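Local atomic coordinates of binary enterotoxin of Clostridium perfringens component a (Clostridium perfringens, PDB entry 5WTZ), a protein that transfers ADP-ribose from NAD+ to actin, as the enzymatic component of a two-part clostridial enterotoxin. Residues W22-W30 and A82-L92; V158-A169 and V180-L188. All coordinates share one frame; numbering follows the deposited sequence.

Contact 1: residues W22-W30 and A82-L92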
loop_
_atom_site.group_PDB
_atom_site.type_symbol
_atom_site.label_atom_id
_atom_site.label_comp_id
_atom_site.label_asym_id
_atom_site.label_seq_id
_atom_site.Cartn_x
_atom_site.Cartn_y
_atom_site.Cartn_z
ATOM N N TRP A 22 25.637 -6.242 -19.128
ATOM C CA TRP A 22 25.268 -5.068 -18.338
ATOM C C TRP A 22 25.084 -5.438 -16.870
ATOM O O TRP A 22 25.658 -4.801 -15.988
ATOM C CB TRP A 22 23.993 -4.438 -18.893
ATOM C CG TRP A 22 23.466 -3.307 -18.063
ATOM C CD1 TRP A 22 23.966 -2.036 -17.988
ATOM C CD2 TRP A 22 22.327 -3.338 -17.198
ATOM N NE1 TRP A 22 23.210 -1.277 -17.125
ATOM C CE2 TRP A 22 22.195 -2.054 -16.629
ATOM C CE3 TRP A 22 21.401 -4.325 -16.852
ATOM C CZ2 TRP A 22 21.184 -1.737 -15.730
ATOM C CZ3 TRP A 22 20.396 -4.004 -15.959
ATOM C CH2 TRP A 22 20.296 -2.720 -15.410
ATOM N N ALA A 23 24.314 -6.497 -16.622
ATOM C CA ALA A 23 24.055 -6.959 -15.267
ATOM C C ALA A 23 25.325 -7.422 -14.582
ATOM O O ALA A 23 25.459 -7.318 -13.368
ATOM C CB ALA A 23 23.051 -8.083 -15.276
ATOM N N LYS A 24 26.258 -7.948 -15.360
ATOM C CA LYS A 24 27.353 -8.672 -14.750
ATOM C C LYS A 24 28.355 -7.787 -14.080
ATOM O O LYS A 24 28.743 -8.018 -12.931
ATOM C CB LYS A 24 28.044 -9.553 -15.775
ATOM C CG LYS A 24 28.145 -10.872 -15.131
ATOM C CD LYS A 24 26.710 -11.241 -14.903
ATOM C CE LYS A 24 26.608 -12.393 -14.000
ATOM N NZ LYS A 24 26.976 -12.032 -12.594
ATOM N N LYS A 25 28.763 -6.769 -14.811
ATOM C CA LYS A 25 29.683 -5.789 -14.295
ATOM C C LYS A 25 29.103 -5.090 -13.105
ATOM O O LYS A 25 29.752 -4.966 -12.066
ATOM C CB LYS A 25 29.986 -4.776 -15.360
ATOM C CG LYS A 25 30.122 -5.442 -16.654
ATOM C CD LYS A 25 29.698 -4.513 -17.707
ATOM C CE LYS A 25 29.545 -5.285 -18.960
ATOM N NZ LYS A 25 29.420 -4.388 -20.092
ATOM N N ARG A 26 27.870 -4.620 -13.264
ATOM C CA ARG A 26 27.260 -3.837 -12.211
ATOM C C ARG A 26 27.061 -4.732 -10.994
ATOM O O ARG A 26 27.166 -4.271 -9.869
ATOM C CB ARG A 26 25.944 -3.190 -12.673
ATOM C CG ARG A 26 24.805 -4.145 -12.994
ATOM C CD ARG A 26 23.702 -3.418 -13.764
ATOM N NE ARG A 26 23.270 -2.195 -13.093
ATOM C CZ ARG A 26 22.295 -2.124 -12.191
ATOM N NH1 ARG A 26 21.629 -3.216 -11.836
ATOM N NH2 ARG A 26 21.980 -0.954 -11.645
ATOM N N LYS A 27 26.832 -6.020 -11.223
ATOM C CA LYS A 27 26.735 -6.980 -10.125
ATOM C C LYS A 27 28.055 -7.101 -9.357
ATOM O O LYS A 27 28.076 -6.970 -8.132
ATOM C CB LYS A 27 26.309 -8.347 -10.649
ATOM C CG LYS A 27 25.984 -9.349 -9.569
ATOM C CD LYS A 27 25.491 -10.646 -10.188
ATOM C CE LYS A 27 25.513 -11.788 -9.190
ATOM N NZ LYS A 27 26.366 -12.906 -9.675
ATOM N N GLN A 28 29.149 -7.337 -10.080
ATOM C CA GLN A 28 30.484 -7.406 -9.480
ATOM C C GLN A 28 30.863 -6.140 -8.714
ATOM O O GLN A 28 31.284 -6.208 -7.557
ATOM C CB GLN A 28 31.543 -7.667 -10.547
ATOM C CG GLN A 28 31.461 -9.023 -11.212
ATOM C CD GLN A 28 32.529 -9.198 -12.273
ATOM O OE1 GLN A 28 33.044 -8.220 -12.820
ATOM N NE2 GLN A 28 32.870 -10.449 -12.570
ATOM N N VAL A 29 30.726 -4.992 -9.373
ATOM C CA VAL A 29 31.082 -3.709 -8.775
ATOM C C VAL A 29 30.230 -3.412 -7.541
ATOM O O VAL A 29 30.722 -2.855 -6.554
ATOM C CB VAL A 29 30.928 -2.546 -9.787
ATOM C CG1 VAL A 29 31.244 -1.218 -9.125
ATOM C CG2 VAL A 29 31.824 -2.759 -10.998
ATOM N N TRP A 30 28.958 -3.795 -7.600
ATOM C CA TRP A 30 28.014 -3.499 -6.524
ATOM C C TRP A 30 28.370 -4.224 -5.234
ATOM O O TRP A 30 28.413 -3.617 -4.164
ATOM C CB TRP A 30 26.590 -3.863 -6.949
ATOM C CG TRP A 30 25.593 -3.865 -5.843
ATOM C CD1 TRP A 30 25.332 -2.851 -4.969
ATOM C CD2 TRP A 30 24.693 -4.927 -5.507
ATOM N NE1 TRP A 30 24.337 -3.223 -4.096
ATOM C CE2 TRP A 30 23.924 -4.491 -4.410
ATOM C CE3 TRP A 30 24.467 -6.201 -6.024
ATOM C CZ2 TRP A 30 22.948 -5.289 -3.821
ATOM C CZ3 TRP A 30 23.498 -6.992 -5.436
ATOM C CH2 TRP A 30 22.751 -6.534 -4.347
ATOM N N ALA A 82 22.003 -1.959 0.478
ATOM C CA ALA A 82 22.700 -2.633 -0.605
ATOM C C ALA A 82 22.193 -2.152 -1.963
ATOM O O ALA A 82 22.985 -1.708 -2.800
ATOM C CB ALA A 82 22.551 -4.149 -0.482
ATOM N N VAL A 83 20.880 -2.215 -2.178
ATOM C CA VAL A 83 20.329 -1.829 -3.478
ATOM C C VAL A 83 20.476 -0.329 -3.734
ATOM O O VAL A 83 20.595 0.094 -4.882
ATOM C CB VAL A 83 18.837 -2.238 -3.629
ATOM C CG1 VAL A 83 18.704 -3.762 -3.654
ATOM C CG2 VAL A 83 17.967 -1.610 -2.536
ATOM N N LYS A 84 20.499 0.473 -2.673
ATOM C CA LYS A 84 20.700 1.916 -2.827
ATOM C C LYS A 84 22.089 2.254 -3.356
ATOM O O LYS A 84 22.341 3.387 -3.760
ATOM C CB LYS A 84 20.457 2.647 -1.500
ATOM C CG LYS A 84 18.987 2.854 -1.188
ATOM C CD LYS A 84 18.765 3.421 0.204
ATOM C CE LYS A 84 17.287 3.674 0.435
ATOM N NZ LYS A 84 16.860 3.499 1.852
ATOM N N LYS A 85 22.990 1.275 -3.353
ATOM C CA LYS A 85 24.325 1.472 -3.909
ATOM C C LYS A 85 24.333 1.100 -5.387
ATOM O O LYS A 85 25.377 1.115 -6.039
ATOM C CB LYS A 85 25.363 0.639 -3.146
ATOM C CG LYS A 85 25.447 0.950 -1.656
ATOM C CD LYS A 85 26.439 0.031 -0.941
ATOM C CE LYS A 85 26.513 0.350 0.553
ATOM N NZ LYS A 85 27.488 -0.525 1.278
ATOM N N SER A 86 23.159 0.764 -5.909
ATOM C CA SER A 86 23.026 0.329 -7.293
ATOM C C SER A 86 21.846 1.035 -7.961
ATOM O O SER A 86 20.913 0.390 -8.436
ATOM C CB SER A 86 22.848 -1.193 -7.361
ATOM O OG SER A 86 22.961 -1.658 -8.694
ATOM N N MET A 87 21.897 2.364 -7.997
ATOM C CA MET A 87 20.819 3.152 -8.585
ATOM C C MET A 87 20.924 3.241 -10.107
ATOM O O MET A 87 22.016 3.354 -10.658
ATOM C CB MET A 87 20.812 4.554 -7.979
ATOM C CG MET A 87 20.553 4.566 -6.489
ATOM S SD MET A 87 20.555 6.231 -5.815
ATOM C CE MET A 87 19.813 5.924 -4.211
ATOM N N LEU A 88 19.779 3.189 -10.781
ATOM C CA LEU A 88 19.744 3.309 -12.237
ATOM C C LEU A 88 20.252 4.673 -12.695
ATOM O O LEU A 88 19.901 5.696 -12.109
ATOM C CB LEU A 88 18.324 3.089 -12.761
ATOM C CG LEU A 88 17.647 1.744 -12.482
ATOM C CD1 LEU A 88 16.296 1.742 -13.156
ATOM C CD2 LEU A 88 18.508 0.586 -12.974
ATOM N N THR A 89 21.086 4.683 -13.734
ATOM C CA THR A 89 21.613 5.932 -14.284
ATOM C C THR A 89 20.575 6.591 -15.189
ATOM O O THR A 89 20.599 7.797 -15.422
ATOM C CB THR A 89 22.902 5.693 -15.082
ATOM O OG1 THR A 89 22.634 4.775 -16.149
ATOM C CG2 THR A 89 23.988 5.117 -14.186
ATOM N N LYS A 90 19.660 5.771 -15.688
ATOM C CA LYS A 90 18.622 6.202 -16.606
ATOM C C LYS A 90 17.509 5.161 -16.510
ATOM O O LYS A 90 17.739 4.077 -15.963
ATOM C CB LYS A 90 19.166 6.319 -18.032
ATOM C CG LYS A 90 19.597 5.000 -18.646
ATOM C CD LYS A 90 20.804 5.193 -19.549
ATOM C CE LYS A 90 20.915 4.091 -20.592
ATOM N NZ LYS A 90 20.031 4.356 -21.774
ATOM N N PRO A 91 16.306 5.477 -17.027
ATOM C CA PRO A 91 15.196 4.523 -16.927
ATOM C C PRO A 91 15.496 3.103 -17.416
ATOM O O PRO A 91 16.272 2.898 -18.360
ATOM C CB PRO A 91 14.124 5.167 -17.800
ATOM C CG PRO A 91 14.354 6.614 -17.603
ATOM C CD PRO A 91 15.853 6.757 -17.597
ATOM N N LEU A 92 14.866 2.134 -16.756
ATOM C CA LEU A 92 14.975 0.726 -17.122
ATOM C C LEU A 92 13.597 0.073 -17.090
ATOM O O LEU A 92 12.917 0.105 -16.065
ATOM C CB LEU A 92 15.920 -0.013 -16.168
ATOM C CG LEU A 92 16.114 -1.516 -16.423
ATOM C CD1 LEU A 92 17.024 -1.718 -17.610
ATOM C CD2 LEU A 92 16.656 -2.242 -15.193
HETATM O O HOH W 1 23.836 -4.172 -8.832
#

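Contact 2: residues V158-A169 and V180-L188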
loop_
_atom_site.group_PDB
_atom_site.type_symbol
_atom_site.label_atom_id
_atom_site.label_comp_id
_atom_site.label_asym_id
_atom_site.label_seq_id
_atom_site.Cartn_x
_atom_site.Cartn_y
_atom_site.Cartn_z
ATOM N N VAL A 158 3.496 -7.915 -16.470
ATOM C CA VAL A 158 3.744 -6.520 -16.117
ATOM C C VAL A 158 5.030 -6.042 -16.782
ATOM O O VAL A 158 6.082 -6.654 -16.648
ATOM C CB VAL A 158 3.834 -6.300 -14.586
ATOM C CG1 VAL A 158 4.072 -4.826 -14.268
ATOM C CG2 VAL A 158 2.549 -6.772 -13.891
ATOM N N HIS A 159 4.910 -4.929 -17.493
ATOM C CA HIS A 159 6.003 -4.275 -18.184
ATOM C C HIS A 159 6.222 -2.930 -17.483
ATOM O O HIS A 159 5.562 -1.945 -17.798
ATOM C CB HIS A 159 5.645 -4.121 -19.665
ATOM C CG HIS A 159 6.680 -3.429 -20.490
ATOM N ND1 HIS A 159 6.358 -2.475 -21.428
ATOM C CD2 HIS A 159 8.024 -3.588 -20.559
ATOM C CE1 HIS A 159 7.461 -2.053 -22.024
ATOM N NE2 HIS A 159 8.485 -2.716 -21.517
ATOM N N LEU A 160 7.145 -2.920 -16.524
ATOM C CA LEU A 160 7.254 -1.868 -15.517
ATOM C C LEU A 160 8.433 -0.954 -15.789
ATOM O O LEU A 160 9.559 -1.430 -15.962
ATOM C CB LEU A 160 7.389 -2.499 -14.119
ATOM C CG LEU A 160 7.454 -1.541 -12.915
ATOM C CD1 LEU A 160 6.154 -0.756 -12.729
ATOM C CD2 LEU A 160 7.797 -2.306 -11.643
ATOM N N LYS A 161 8.165 0.352 -15.828
ATOM C CA LYS A 161 9.193 1.353 -16.110
ATOM C C LYS A 161 9.765 1.915 -14.814
ATOM O O LYS A 161 9.072 2.598 -14.054
ATOM C CB LYS A 161 8.631 2.477 -16.980
ATOM C CG LYS A 161 9.688 3.478 -17.453
ATOM C CD LYS A 161 9.090 4.624 -18.249
ATOM C CE LYS A 161 10.187 5.474 -18.879
ATOM N NZ LYS A 161 9.645 6.643 -19.641
ATOM N N LEU A 162 11.035 1.615 -14.571
ATOM C CA LEU A 162 11.741 2.110 -13.398
ATOM C C LEU A 162 12.402 3.433 -13.734
ATOM O O LEU A 162 13.185 3.510 -14.678
ATOM C CB LEU A 162 12.800 1.098 -12.936
ATOM C CG LEU A 162 12.394 -0.360 -12.751
ATOM C CD1 LEU A 162 13.604 -1.165 -12.301
ATOM C CD2 LEU A 162 11.260 -0.471 -11.753
ATOM N N PRO A 163 12.090 4.495 -12.976
ATOM C CA PRO A 163 12.721 5.778 -13.307
ATOM C C PRO A 163 14.206 5.834 -12.949
ATOM O O PRO A 163 14.703 4.973 -12.218
ATOM C CB PRO A 163 11.929 6.786 -12.474
ATOM C CG PRO A 163 11.329 6.003 -11.359
ATOM C CD PRO A 163 11.120 4.596 -11.869
ATOM N N THR A 164 14.891 6.845 -13.481
ATOM C CA THR A 164 16.264 7.172 -13.111
ATOM C C THR A 164 16.456 7.200 -11.590
ATOM O O THR A 164 15.561 7.627 -10.861
ATOM C CB THR A 164 16.671 8.542 -13.713
ATOM O OG1 THR A 164 16.607 8.465 -15.139
ATOM C CG2 THR A 164 18.086 8.923 -13.317
ATOM N N ASN A 165 17.610 6.713 -11.131
ATOM C CA ASN A 165 18.002 6.714 -9.715
ATOM C C ASN A 165 17.231 5.737 -8.830
ATOM O O ASN A 165 17.374 5.759 -7.610
ATOM C CB ASN A 165 17.891 8.124 -9.137
ATOM C CG ASN A 165 18.877 9.076 -9.765
ATOM O OD1 ASN A 165 20.001 8.691 -10.091
ATOM N ND2 ASN A 165 18.460 10.323 -9.957
ATOM N N THR A 166 16.417 4.881 -9.438
ATOM C CA THR A 166 15.789 3.789 -8.698
ATOM C C THR A 166 16.866 2.828 -8.213
ATOM O O THR A 166 17.686 2.394 -9.002
ATOM C CB THR A 166 14.776 2.991 -9.553
ATOM O OG1 THR A 166 13.765 3.864 -10.061
ATOM C CG2 THR A 166 14.116 1.893 -8.725
ATOM N N PRO A 167 16.865 2.504 -6.913
ATOM C CA PRO A 167 17.700 1.419 -6.401
ATOM C C PRO A 167 17.257 0.102 -7.016
ATOM O O PRO A 167 16.155 -0.360 -6.726
ATOM C CB PRO A 167 17.436 1.450 -4.893
ATOM C CG PRO A 167 16.911 2.809 -4.627
ATOM C CD PRO A 167 16.097 3.141 -5.837
ATOM N N ALA A 168 18.103 -0.482 -7.857
ATOM C CA ALA A 168 17.737 -1.642 -8.652
ATOM C C ALA A 168 18.979 -2.471 -8.922
ATOM O O ALA A 168 19.662 -2.264 -9.926
ATOM C CB ALA A 168 17.089 -1.213 -9.953
ATOM N N ALA A 169 19.281 -3.401 -8.024
ATOM C CA ALA A 169 20.538 -4.140 -8.093
ATOM C C ALA A 169 20.433 -5.400 -8.954
ATOM O O ALA A 169 19.414 -6.099 -8.930
ATOM C CB ALA A 169 21.003 -4.492 -6.693
ATOM N N VAL A 180 16.632 -8.404 -11.102
ATOM C CA VAL A 180 16.787 -7.042 -10.641
ATOM C C VAL A 180 16.041 -6.867 -9.327
ATOM O O VAL A 180 14.855 -7.150 -9.234
ATOM C CB VAL A 180 16.266 -6.038 -11.689
ATOM C CG1 VAL A 180 16.269 -4.619 -11.122
ATOM C CG2 VAL A 180 17.100 -6.138 -12.967
ATOM N N LEU A 181 16.744 -6.407 -8.306
ATOM C CA LEU A 181 16.151 -6.274 -6.994
ATOM C C LEU A 181 15.818 -4.808 -6.712
ATOM O O LEU A 181 16.706 -3.961 -6.626
ATOM C CB LEU A 181 17.100 -6.852 -5.940
ATOM C CG LEU A 181 16.693 -6.882 -4.468
ATOM C CD1 LEU A 181 15.291 -7.409 -4.280
ATOM C CD2 LEU A 181 17.692 -7.722 -3.687
ATOM N N ILE A 182 14.529 -4.514 -6.592
ATOM C CA ILE A 182 14.080 -3.142 -6.372
ATOM C C ILE A 182 13.804 -2.868 -4.895
ATOM O O ILE A 182 13.181 -3.679 -4.208
ATOM C CB ILE A 182 12.799 -2.831 -7.174
ATOM C CG1 ILE A 182 12.970 -3.234 -8.638
ATOM C CG2 ILE A 182 12.435 -1.358 -7.044
ATOM C CD1 ILE A 182 11.656 -3.437 -9.358
ATOM N N ASP A 183 14.267 -1.716 -4.420
ATOM C CA ASP A 183 14.048 -1.286 -3.039
ATOM C C ASP A 183 12.570 -1.268 -2.604
ATOM O O ASP A 183 11.650 -1.226 -3.430
ATOM C CB ASP A 183 14.658 0.105 -2.849
ATOM C CG ASP A 183 15.041 0.388 -1.414
ATOM O OD1 ASP A 183 14.943 -0.538 -0.585
ATOM O OD2 ASP A 183 15.457 1.535 -1.123
ATOM N N GLN A 184 12.363 -1.308 -1.289
ATOM C CA GLN A 184 11.052 -1.143 -0.684
ATOM C C GLN A 184 10.530 0.270 -0.893
ATOM O O GLN A 184 11.309 1.182 -1.169
ATOM C CB GLN A 184 11.107 -1.432 0.819
ATOM C CG GLN A 184 11.035 -2.889 1.225
ATOM C CD GLN A 184 10.783 -3.043 2.717
ATOM O OE1 GLN A 184 9.708 -3.474 3.136
ATOM N NE2 GLN A 184 11.771 -2.678 3.525
ATOM N N GLY A 185 9.214 0.440 -0.759
ATOM C CA GLY A 185 8.600 1.757 -0.708
ATOM C C GLY A 185 7.891 2.247 -1.958
ATOM O O GLY A 185 7.419 3.383 -1.997
ATOM N N TYR A 186 7.786 1.407 -2.981
ATOM C CA TYR A 186 7.200 1.876 -4.232
ATOM C C TYR A 186 5.799 1.355 -4.495
ATOM O O TYR A 186 5.305 0.432 -3.831
ATOM C CB TYR A 186 8.117 1.507 -5.411
ATOM C CG TYR A 186 9.464 2.175 -5.338
ATOM C CD1 TYR A 186 9.649 3.467 -5.820
ATOM C CD2 TYR A 186 10.551 1.526 -4.770
ATOM C CE1 TYR A 186 10.883 4.086 -5.744
ATOM C CE2 TYR A 186 11.791 2.139 -4.688
ATOM C CZ TYR A 186 11.951 3.417 -5.177
ATOM O OH TYR A 186 13.179 4.029 -5.101
ATOM N N SER A 187 5.161 1.971 -5.484
ATOM C CA SER A 187 3.860 1.545 -5.957
ATOM C C SER A 187 3.841 1.457 -7.489
ATOM O O SER A 187 4.714 2.000 -8.170
ATOM C CB SER A 187 2.774 2.511 -5.475
ATOM O OG SER A 187 2.898 2.792 -4.081
ATOM N N LEU A 188 2.829 0.775 -8.006
ATOM C CA LEU A 188 2.625 0.611 -9.435
ATOM C C LEU A 188 1.448 1.444 -9.930
ATOM O O LEU A 188 0.346 1.382 -9.371
ATOM C CB LEU A 188 2.404 -0.876 -9.744
ATOM C CG LEU A 188 2.189 -1.386 -11.165
ATOM C CD1 LEU A 188 2.520 -2.859 -11.189
ATOM C CD2 LEU A 188 0.753 -1.169 -11.628
#

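Contact 1: residues W22-W30 and A82-L92
Trp30 lays the five-membered ring of its indole under Ser86, whose CB stands 4.1 Å from the centroid of that ring and 20° off its normal, a CH-pi contact over the face. At the edge of the same indole, near its plane, Lys85 CB comes to 3.9 Å from CD1. Ala82 CB packs separately, 3.6 Å from CZ2. The indole N-H of Trp30 is aimed at Ala82 O in a hydrogen bond; the modelled NE1 to O separation of 2.4 Å is very short and doubtful. Ala82 O also accepts the backbone N-H of Lys85, and in the type I turn that follows, from Val83 to Ser86, Ser86 N bonds to Val83 O. The aliphatic part of Lys85 does the touching, and its ammonium leads away to a salt bridge with Glu38.

One turn earlier, Arg26 has CG between the backbone N and the carbonyl carbon (chi1 66°), which carries CD over the centre of the Trp22 ring, 3.4 Å above its plane; the bend at chi3 (-52°) then turns the guanidinium. That group has Trp22 CZ2 over one face and Ser86 OG over the other, 3.2 Å from NH2. The angle of that polar pair is too poor for a hydrogen bond, and NH1 is bound instead to Ala168 O and Ser170 OG. Ser86 OG has a water at 2.7 Å, which also gives a weak bond to Arg26 O. Trp22 CH2 meets Leu92 CD2 at 3.7 Å, the two side chains approaching from opposite directions.

Helix 16-31 is packed against the end of helix 70-83 and the loop that leads into strand 92-98. Helix 36-61 adds Ile42 beside Trp30 and Ala82, and strand 168-171 lies along Trp30, Ser86 and Leu88.

Contact 2: residues V158-A169 and V180-L188
Ile182 puts its CB on the face of the hairpin that it shares with Ala168, with Pro167 O 4.2 Å from that CB, and then divides. Its CG2, anti to the backbone N, lies between Pro167 O and Thr166 CG2, the latter at 4.0 Å, the side chains of Thr166 and Ile182 crossing obliquely. The other branch, with CG1 beside the backbone N (chi1 -50°), carries CD1 onward to Leu162 CD2 at 3.8 Å, tip to tip.

In the antiparallel hairpin beneath, Ala168 and Ile182 form a non-hydrogen-bonded pair, and next to them Ala169 and Leu181 form a hydrogen-bonded one: Leu181 N to Ala169 O is 2.8 Å with the donor in the carbonyl plane, and Ala169 N to Leu181 O is 3.0 Å. A longer bond, Asp183 N to Pro167 O at 3.3 Å, extends the pairing past the strand. Here Pro167 also sets its ring against Asp183 CB and brings CD to 3.1 Å from Tyr186 OH, a tight packing contact. The incoming type II turn from Pro163 to Thr166 is closed by Pro163 O, which takes both Thr166 N and, at 2.6 Å, Thr166 OG1. At the start of the segment, on strand 156-162, Val158 CG1 rests on Leu188 CD1.

Every hydrogen bond between 158-169 and 180-188 runs from main chain to main chain and fixes the hairpin register, whereas the side chains meet mainly through aliphatic carbons. That combination implies a hydrophobic interior between the hairpin and the strands of the five-stranded sheet.

In the fold
Contacts 1 and 2 follow one another along the chain, with centres 12 Å apart on the same side of the molecule. The segment 82-92 lies directly against 158-169: Leu88 O is 2.7 Å from Asn165 N and Leu92 O is 2.8 Å from Leu162 N, both probable hydrogen bonds, the second joining strand 92-98 to strand 156-162. Between these two bonds Pro91 CD packs 3.1 Å from Thr164 OG1. Contact 1 lies about 26 Å and contact 2 about 15 Å, centre to centre, from the middle of the chain. Both belong to the first ADP-ribosyltransferase-like region, whereas NAD is bound by residues of the second, among them Arg299, Arg356 and Glu384.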